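Local atomic coordinates of vacuolar aminopeptidase 1 (Saccharomyces cerevisiae, PDB entry 5JGF), a protein that removes N-terminal amino acids, preferably neutral or hydrophobic ones, from peptides in the yeast vacuole as a zinc-dependent dodecameric aminopeptidase, and is the major cargo of the Cvt pathway. Residues D[129-134]-D[157-162]; D[95-100]-D[120-125]; D[81-86]-D[285-290]. One frame throughout, in Å; residues are numbered along the deposited sequence.

Interaction 1: residues D[129-134]-D[157-162]; sequences DRDLGI and PLPVCR
A classic beta bulge joins L132, in strand 132-140, to V160 and C161 in the loop that follows strand 149-154. Both bonds of this antiparallel hydrogen-bonded pair run between L132 and C161: C161 N gives a nearly straight bond to L132 O (3.0 Å), and L132 N reaches C161 O at 2.9 Å. V160, the extra residue, turns its CG2 methyl onto I134 CG2 at 3.7 Å, the two branched side chains crossing at about a right angle. P159, which has no N-H to offer, packs its CB against D131 CB. R162 is extended from CG to NE, and chi4 (-71°) places CZ by D129, the carboxylate and guanidinium planes 11° apart. There OD1 lies 3.0 Å from NH2 but well out of the guanidinium plane, so the salt bridge is one of charge, with no N-H aimed at the oxygen. A water accepts from R162 NE and donates to D131 OD1. S439 of the second subunit hydrogen-bonds D129 OD2, and R441 of that subunit forms a salt bridge with D131 OD2 and accepts from R162 NH2 through its carbonyl. I134 and C161 touch L240 of strand 233-242, and I134 also touches L218 of helix 216-226.

Interaction 2: residues D[95-100]-D[120-125]; sequences LTVKLK and GGTLNE
T122 turns OG1 between its own backbone N and carbonyl carbon (chi1 60°) and CG2 anti to the carbonyl carbon, a fork whose two arms both meet the start of strand 96-99. The hydroxyl donates to T96 O at 2.8 Å from above the carbonyl plane, 46° out of it. The methyl CG2 lies 3.6 Å from L95 CB, the two side chains sliding past each other in opposite directions. A beta-branched residue with one polar and one apolar arm suits this place. L95 also lays CD2 against the backbone of G121, 3.6 Å from its N. G121 is the centre of an inverse gamma turn, closed by T122 N bonding to G120 O, and G120, without a CB, lets L95 come close, L95 CG lying 4.1 Å from G120 CA. Farther along, V97 CG2 meets L123 CD2 at 3.7 Å, two branched chains crossing at about a right angle, with W127 touching V97 and T122. A single hydroxyl bond, set among apolar contacts, therefore ties the loop after strand 112-119 to strand 96-99. L95 also touches E299, a zinc ligand, and its side chain is about 5 Å from a bound zinc, so this mostly apolar contact borders the metal site.

Interaction 3: residues D[81-86]-D[285-290]; sequences AEKGVG and ESDLFS
Residues 83-86 and 287-290 run in nearly the same direction, 23° apart, and come together as a parallel bridge between G86 and S290, whose CA atoms are 4.7 Å apart. G86 N gives F289 O a nearly straight bond of 2.9 Å. Two CA-H...O contacts reinforce the pairing, from V85 CA to F289 O and from S290 CA to G86 O. Before the bridge the backbones stand farther apart, and a water bridges them, accepting from F289 N and lying 2.7 Å from G84 O, to which it probably donates; G84 O also accepts from W79 NE1.

V85 and F289 lie side by side and point the same way. V85 CG1 lies over one face of the F289 ring, while V85 CG2 approaches F289 CD1 at 4.0 Å. W79 meets the F289 ring edge-to-face, and F73 and L75 of strand 69-76 touch it as well, so a large aromatic residue suits this buried place.

At the partly exposed end, the K83 chain bends at chi2 (-68°), which turns CD aside, and crosses D287 at a slant, with CG 3.4 Å from D287 O. K83 NZ forms a rather long salt bridge of 3.4 Å with D287 OD1. Water also links the pair, accepting from NZ and donating to D287 OD2. D287 O is buried here without a hydrogen-bonding partner. Next to it, S286 OG accepts from L288 N in an ST turn, a place for a short hydroxyl side chain. G84 takes a positive phi (64°), readily adopted by a residue without CB, as the chain leaves the 3-10 segment 81-83.

Parallel neighbours entering side by side, with helices such as 331-336 and 261-278 packed on them, are characteristic of the central mixed sheet in the catalytic domain of M18 zinc aminopeptidases.

Interactions 1 and 2 each pair a loop with a strand of the same antiparallel sheet and follow one another along the chain, with centres 13 Å apart; they touch where I134 CD1 meets L99 CD1 at 3.8 Å. Interaction 3 lies on the other side of the chain's centre, in the large mixed sheet, its centre 46 Å from that of interaction 1 and 41 Å from that of interaction 2. The chain between 81-86 and 285-290 includes both other contacts, so this pairing brings together strands flanking that long excursion. Interaction 2 is the one bordering the zinc site, whereas in interaction 1 the D129 side chain is about 13 Å from a zinc ion.

Interaction 1: residues D[129-134]-D[157-162]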
loop_
_atom_site.group_PDB
_atom_site.type_symbol
_atom_site.label_atom_id
_atom_site.label_comp_id
_atom_site.label_asym_id
_atom_site.label_seq_id
_atom_site.Cartn_x
_atom_site.Cartn_y
_atom_site.Cartn_z
ATOM N N ASP D 129 14.888 -27.967 -17.499
ATOM C CA ASP D 129 14.465 -29.108 -18.294
ATOM C C ASP D 129 15.069 -29.163 -19.689
ATOM O O ASP D 129 14.385 -29.467 -20.668
ATOM C CB ASP D 129 12.936 -29.118 -18.364
ATOM C CG ASP D 129 12.299 -29.118 -16.983
ATOM O OD1 ASP D 129 13.017 -29.430 -16.012
ATOM O OD2 ASP D 129 11.093 -28.812 -16.861
ATOM N N ARG D 130 16.362 -28.870 -19.761
ATOM C CA ARG D 130 17.119 -28.911 -21.006
ATOM C C ARG D 130 18.217 -29.956 -20.781
ATOM O O ARG D 130 18.787 -30.029 -19.688
ATOM C CB ARG D 130 17.750 -27.543 -21.287
ATOM C CG ARG D 130 16.742 -26.404 -21.469
ATOM C CD ARG D 130 16.111 -26.408 -22.857
ATOM N NE ARG D 130 15.181 -25.292 -23.024
ATOM C CZ ARG D 130 14.654 -24.917 -24.185
ATOM N NH1 ARG D 130 14.960 -25.567 -25.303
ATOM N NH2 ARG D 130 13.826 -23.883 -24.231
ATOM N N ASP D 131 18.501 -30.767 -21.797
ATOM C CA ASP D 131 19.536 -31.800 -21.699
ATOM C C ASP D 131 20.898 -31.117 -21.759
ATOM O O ASP D 131 21.274 -30.572 -22.799
ATOM C CB ASP D 131 19.420 -32.783 -22.869
ATOM C CG ASP D 131 18.160 -33.634 -22.815
ATOM O OD1 ASP D 131 17.240 -33.326 -22.026
ATOM O OD2 ASP D 131 18.092 -34.616 -23.583
ATOM N N LEU D 132 21.646 -31.165 -20.659
ATOM C CA LEU D 132 22.943 -30.501 -20.606
ATOM C C LEU D 132 24.167 -31.406 -20.650
ATOM O O LEU D 132 24.301 -32.331 -19.851
ATOM C CB LEU D 132 23.029 -29.636 -19.345
ATOM C CG LEU D 132 21.900 -28.619 -19.140
ATOM C CD1 LEU D 132 22.150 -27.842 -17.848
ATOM C CD2 LEU D 132 21.824 -27.666 -20.336
ATOM N N GLY D 133 25.064 -31.114 -21.588
ATOM C CA GLY D 133 26.294 -31.873 -21.696
ATOM C C GLY D 133 27.355 -31.074 -20.967
ATOM O O GLY D 133 27.099 -29.949 -20.526
ATOM N N ILE D 134 28.545 -31.642 -20.823
ATOM C CA ILE D 134 29.631 -30.944 -20.150
ATOM C C ILE D 134 30.846 -30.964 -21.066
ATOM O O ILE D 134 31.061 -31.924 -21.803
ATOM C CB ILE D 134 29.968 -31.606 -18.791
ATOM C CG1 ILE D 134 31.021 -30.777 -18.052
ATOM C CG2 ILE D 134 30.436 -33.054 -19.005
ATOM C CD1 ILE D 134 31.200 -31.181 -16.588
ATOM N N PRO D 157 27.128 -36.867 -27.342
ATOM C CA PRO D 157 25.715 -36.563 -27.092
ATOM C C PRO D 157 25.178 -36.838 -25.685
ATOM O O PRO D 157 23.995 -36.628 -25.428
ATOM C CB PRO D 157 25.009 -37.422 -28.124
ATOM C CG PRO D 157 25.824 -38.689 -28.051
ATOM C CD PRO D 157 27.254 -38.155 -28.059
ATOM N N LEU D 158 26.022 -37.308 -24.778
ATOM C CA LEU D 158 25.547 -37.605 -23.431
ATOM C C LEU D 158 25.233 -36.370 -22.592
ATOM O O LEU D 158 26.111 -35.546 -22.335
ATOM C CB LEU D 158 26.570 -38.461 -22.667
ATOM C CG LEU D 158 26.191 -38.770 -21.208
ATOM C CD1 LEU D 158 24.952 -39.661 -21.177
ATOM C CD2 LEU D 158 27.345 -39.451 -20.493
ATOM N N PRO D 159 23.963 -36.211 -22.183
ATOM C CA PRO D 159 23.607 -35.056 -21.356
ATOM C C PRO D 159 23.818 -35.523 -19.916
ATOM O O PRO D 159 23.012 -36.282 -19.375
ATOM C CB PRO D 159 22.140 -34.820 -21.701
ATOM C CG PRO D 159 21.628 -36.204 -21.947
ATOM C CD PRO D 159 22.758 -36.885 -22.706
ATOM N N VAL D 160 24.920 -35.095 -19.311
ATOM C CA VAL D 160 25.251 -35.502 -17.948
ATOM C C VAL D 160 24.457 -34.780 -16.861
ATOM O O VAL D 160 24.337 -35.283 -15.746
ATOM C CB VAL D 160 26.763 -35.294 -17.650
ATOM C CG1 VAL D 160 27.614 -36.024 -18.696
ATOM C CG2 VAL D 160 27.102 -33.801 -17.636
ATOM N N CYS D 161 23.922 -33.606 -17.195
ATOM C CA CYS D 161 23.172 -32.785 -16.243
ATOM C C CYS D 161 21.825 -32.327 -16.777
ATOM O O CYS D 161 21.560 -32.375 -17.975
ATOM C CB CYS D 161 23.982 -31.526 -15.870
ATOM S SG CYS D 161 25.445 -31.856 -14.897
ATOM N N ARG D 162 20.985 -31.870 -15.857
ATOM C CA ARG D 162 19.664 -31.349 -16.172
ATOM C C ARG D 162 19.190 -30.616 -14.922
ATOM O O ARG D 162 19.300 -31.145 -13.817
ATOM C CB ARG D 162 18.699 -32.490 -16.519
ATOM C CG ARG D 162 17.253 -32.053 -16.781
ATOM C CD ARG D 162 16.392 -33.244 -17.217
ATOM N NE ARG D 162 14.980 -32.908 -17.413
ATOM C CZ ARG D 162 14.136 -32.618 -16.428
ATOM N NH1 ARG D 162 14.554 -32.619 -15.167
ATOM N NH2 ARG D 162 12.870 -32.332 -16.698
HETATM O O HOH W 1 15.454 -32.295 -20.069
#

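Interaction 2: residues D[95-100]-D[120-125]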
loop_
_atom_site.group_PDB
_atom_site.type_symbol
_atom_site.label_atom_id
_atom_site.label_comp_id
_atom_site.label_asym_id
_atom_site.label_seq_id
_atom_site.Cartn_x
_atom_site.Cartn_y
_atom_site.Cartn_z
ATOM N N LEU D 95 26.451 -17.177 -23.860
ATOM C CA LEU D 95 25.898 -17.413 -22.533
ATOM C C LEU D 95 26.011 -18.898 -22.226
ATOM O O LEU D 95 25.723 -19.743 -23.079
ATOM C CB LEU D 95 24.430 -16.980 -22.469
ATOM C CG LEU D 95 24.176 -15.622 -21.809
ATOM C CD1 LEU D 95 24.901 -14.528 -22.585
ATOM C CD2 LEU D 95 22.676 -15.344 -21.765
ATOM N N THR D 96 26.438 -19.218 -21.011
ATOM C CA THR D 96 26.584 -20.607 -20.628
ATOM C C THR D 96 26.552 -20.751 -19.112
ATOM O O THR D 96 26.215 -19.807 -18.393
ATOM C CB THR D 96 27.908 -21.195 -21.200
ATOM O OG1 THR D 96 27.933 -22.610 -21.002
ATOM C CG2 THR D 96 29.122 -20.574 -20.516
ATOM N N VAL D 97 26.886 -21.944 -18.638
ATOM C CA VAL D 97 26.922 -22.233 -17.208
ATOM C C VAL D 97 28.305 -22.815 -16.938
ATOM O O VAL D 97 28.742 -23.733 -17.629
ATOM C CB VAL D 97 25.820 -23.248 -16.818
ATOM C CG1 VAL D 97 25.975 -23.662 -15.368
ATOM C CG2 VAL D 97 24.449 -22.627 -17.039
ATOM N N LYS D 98 28.991 -22.269 -15.940
ATOM C CA LYS D 98 30.346 -22.702 -15.605
ATOM C C LYS D 98 30.421 -23.507 -14.318
ATOM O O LYS D 98 29.802 -23.140 -13.322
ATOM C CB LYS D 98 31.252 -21.476 -15.438
ATOM C CG LYS D 98 31.451 -20.628 -16.682
ATOM C CD LYS D 98 32.392 -21.323 -17.644
ATOM C CE LYS D 98 32.834 -20.401 -18.769
ATOM N NZ LYS D 98 33.850 -21.087 -19.618
ATOM N N LEU D 99 31.176 -24.602 -14.324
ATOM C CA LEU D 99 31.336 -25.356 -13.089
ATOM C C LEU D 99 32.129 -24.435 -12.170
ATOM O O LEU D 99 33.013 -23.711 -12.628
ATOM C CB LEU D 99 32.130 -26.645 -13.315
ATOM C CG LEU D 99 31.312 -27.924 -13.477
ATOM C CD1 LEU D 99 30.541 -27.873 -14.787
ATOM C CD2 LEU D 99 32.240 -29.128 -13.448
ATOM N N LYS D 100 31.812 -24.445 -10.882
ATOM C CA LYS D 100 32.530 -23.605 -9.934
ATOM C C LYS D 100 33.917 -24.196 -9.671
ATOM O O LYS D 100 34.162 -25.361 -9.977
ATOM C CB LYS D 100 31.737 -23.500 -8.629
ATOM C CG LYS D 100 30.579 -22.506 -8.711
ATOM C CD LYS D 100 29.650 -22.616 -7.516
ATOM C CE LYS D 100 28.598 -21.509 -7.534
ATOM N NZ LYS D 100 27.326 -21.988 -6.912
ATOM N N GLY D 120 26.927 -14.880 -17.779
ATOM C CA GLY D 120 25.935 -14.093 -18.482
ATOM C C GLY D 120 24.593 -14.440 -17.850
ATOM O O GLY D 120 24.557 -15.119 -16.816
ATOM N N GLY D 121 23.496 -14.013 -18.468
ATOM C CA GLY D 121 22.176 -14.270 -17.908
ATOM C C GLY D 121 21.551 -15.639 -18.116
ATOM O O GLY D 121 20.503 -15.756 -18.751
ATOM N N THR D 122 22.175 -16.681 -17.576
ATOM C CA THR D 122 21.643 -18.032 -17.715
ATOM C C THR D 122 21.024 -18.510 -16.401
ATOM O O THR D 122 20.781 -17.712 -15.496
ATOM C CB THR D 122 22.743 -19.026 -18.145
ATOM O OG1 THR D 122 23.787 -19.038 -17.165
ATOM C CG2 THR D 122 23.326 -18.620 -19.501
ATOM N N LEU D 123 20.771 -19.812 -16.301
ATOM C CA LEU D 123 20.168 -20.388 -15.100
ATOM C C LEU D 123 18.805 -19.773 -14.807
ATOM O O LEU D 123 18.446 -19.534 -13.651
ATOM C CB LEU D 123 21.086 -20.215 -13.883
ATOM C CG LEU D 123 22.407 -20.989 -13.937
ATOM C CD1 LEU D 123 23.199 -20.737 -12.665
ATOM C CD2 LEU D 123 22.130 -22.479 -14.106
ATOM N N ASN D 124 18.053 -19.498 -15.867
ATOM C CA ASN D 124 16.711 -18.953 -15.722
ATOM C C ASN D 124 15.749 -20.040 -16.184
ATOM O O ASN D 124 16.148 -21.192 -16.364
ATOM C CB ASN D 124 16.528 -17.683 -16.559
ATOM C CG ASN D 124 17.000 -17.850 -17.984
ATOM O OD1 ASN D 124 16.892 -18.929 -18.566
ATOM N ND2 ASN D 124 17.513 -16.774 -18.564
ATOM N N GLU D 125 14.489 -19.686 -16.393
ATOM C CA GLU D 125 13.519 -20.684 -16.801
ATOM C C GLU D 125 13.778 -21.344 -18.151
ATOM O O GLU D 125 13.359 -22.478 -18.372
ATOM C CB GLU D 125 12.113 -20.089 -16.735
ATOM C CG GLU D 125 11.540 -20.173 -15.321
ATOM C CD GLU D 125 10.428 -19.185 -15.059
ATOM O OE1 GLU D 125 10.730 -17.983 -14.891
ATOM O OE2 GLU D 125 9.254 -19.614 -15.019
#

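Interaction 3: residues D[81-86]-D[285-290]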
loop_
_atom_site.group_PDB
_atom_site.type_symbol
_atom_site.label_atom_id
_atom_site.label_comp_id
_atom_site.label_asym_id
_atom_site.label_seq_id
_atom_site.Cartn_x
_atom_site.Cartn_y
_atom_site.Cartn_z
ATOM N N ALA D 81 50.456 1.821 -45.205
ATOM C CA ALA D 81 49.604 2.454 -44.201
ATOM C C ALA D 81 48.325 3.096 -44.723
ATOM O O ALA D 81 47.253 2.925 -44.135
ATOM C CB ALA D 81 50.410 3.487 -43.427
ATOM N N GLU D 82 48.434 3.839 -45.816
ATOM C CA GLU D 82 47.281 4.519 -46.389
ATOM C C GLU D 82 46.161 3.585 -46.842
ATOM O O GLU D 82 45.022 4.018 -47.020
ATOM C CB GLU D 82 47.734 5.410 -47.551
ATOM C CG GLU D 82 48.724 6.498 -47.137
ATOM C CD GLU D 82 50.145 5.983 -46.886
ATOM O OE1 GLU D 82 50.935 6.732 -46.269
ATOM O OE2 GLU D 82 50.487 4.854 -47.306
ATOM N N LYS D 83 46.479 2.307 -47.027
ATOM C CA LYS D 83 45.481 1.326 -47.446
ATOM C C LYS D 83 44.586 0.904 -46.280
ATOM O O LYS D 83 43.512 0.328 -46.480
ATOM C CB LYS D 83 46.168 0.099 -48.040
ATOM C CG LYS D 83 46.674 0.330 -49.457
ATOM C CD LYS D 83 45.495 0.502 -50.398
ATOM C CE LYS D 83 45.924 0.869 -51.800
ATOM N NZ LYS D 83 44.737 0.946 -52.697
ATOM N N GLY D 84 45.042 1.196 -45.066
ATOM C CA GLY D 84 44.283 0.849 -43.879
ATOM C C GLY D 84 44.105 -0.645 -43.696
ATOM O O GLY D 84 44.787 -1.452 -44.334
ATOM N N VAL D 85 43.181 -1.016 -42.816
ATOM C CA VAL D 85 42.907 -2.419 -42.543
ATOM C C VAL D 85 41.406 -2.687 -42.654
ATOM O O VAL D 85 40.593 -1.884 -42.192
ATOM C CB VAL D 85 43.378 -2.809 -41.119
ATOM C CG1 VAL D 85 43.195 -4.299 -40.895
ATOM C CG2 VAL D 85 44.836 -2.409 -40.924
ATOM N N GLY D 86 41.052 -3.803 -43.289
ATOM C CA GLY D 86 39.656 -4.189 -43.431
ATOM C C GLY D 86 39.416 -5.195 -42.326
ATOM O O GLY D 86 39.945 -6.306 -42.371
ATOM N N GLU D 285 50.889 -10.218 -54.635
ATOM C CA GLU D 285 50.329 -9.159 -55.472
ATOM C C GLU D 285 49.448 -8.149 -54.731
ATOM O O GLU D 285 49.415 -6.965 -55.075
ATOM C CB GLU D 285 49.518 -9.799 -56.605
ATOM C CG GLU D 285 50.361 -10.504 -57.664
ATOM C CD GLU D 285 49.616 -11.628 -58.364
ATOM O OE1 GLU D 285 49.861 -12.805 -58.022
ATOM O OE2 GLU D 285 48.781 -11.340 -59.249
ATOM N N SER D 286 48.748 -8.620 -53.708
ATOM C CA SER D 286 47.829 -7.786 -52.935
ATOM C C SER D 286 48.431 -6.614 -52.159
ATOM O O SER D 286 49.561 -6.685 -51.673
ATOM C CB SER D 286 47.042 -8.675 -51.964
ATOM O OG SER D 286 46.138 -7.908 -51.190
ATOM N N ASP D 287 47.656 -5.537 -52.044
ATOM C CA ASP D 287 48.076 -4.353 -51.300
ATOM C C ASP D 287 47.128 -4.120 -50.120
ATOM O O ASP D 287 47.029 -3.011 -49.597
ATOM C CB ASP D 287 48.089 -3.113 -52.202
ATOM C CG ASP D 287 46.728 -2.804 -52.806
ATOM O OD1 ASP D 287 46.622 -1.793 -53.530
ATOM O OD2 ASP D 287 45.767 -3.566 -52.566
ATOM N N LEU D 288 46.444 -5.178 -49.695
ATOM C CA LEU D 288 45.502 -5.070 -48.584
ATOM C C LEU D 288 45.950 -5.782 -47.310
ATOM O O LEU D 288 46.831 -6.643 -47.332
ATOM C CB LEU D 288 44.139 -5.630 -49.005
ATOM C CG LEU D 288 43.455 -4.981 -50.211
ATOM C CD1 LEU D 288 42.233 -5.800 -50.600
ATOM C CD2 LEU D 288 43.062 -3.553 -49.881
ATOM N N PHE D 289 45.322 -5.398 -46.201
ATOM C CA PHE D 289 45.567 -5.987 -44.886
ATOM C C PHE D 289 44.142 -6.270 -44.407
ATOM O O PHE D 289 43.377 -5.339 -44.145
ATOM C CB PHE D 289 46.263 -4.973 -43.966
ATOM C CG PHE D 289 46.805 -5.561 -42.677
ATOM C CD1 PHE D 289 47.782 -4.882 -41.955
ATOM C CD2 PHE D 289 46.327 -6.772 -42.176
ATOM C CE1 PHE D 289 48.281 -5.395 -40.756
ATOM C CE2 PHE D 289 46.818 -7.294 -40.975
ATOM C CZ PHE D 289 47.796 -6.605 -40.264
ATOM N N SER D 290 43.787 -7.548 -44.327
ATOM C CA SER D 290 42.443 -7.962 -43.920
ATOM C C SER D 290 42.487 -8.851 -42.688
ATOM O O SER D 290 43.441 -9.600 -42.491
ATOM C CB SER D 290 41.767 -8.734 -45.060
ATOM O OG SER D 290 41.763 -7.984 -46.262
HETATM O O HOH W 2 43.654 -1.616 -53.035
HETATM O O HOH W 3 43.827 -2.805 -46.510
#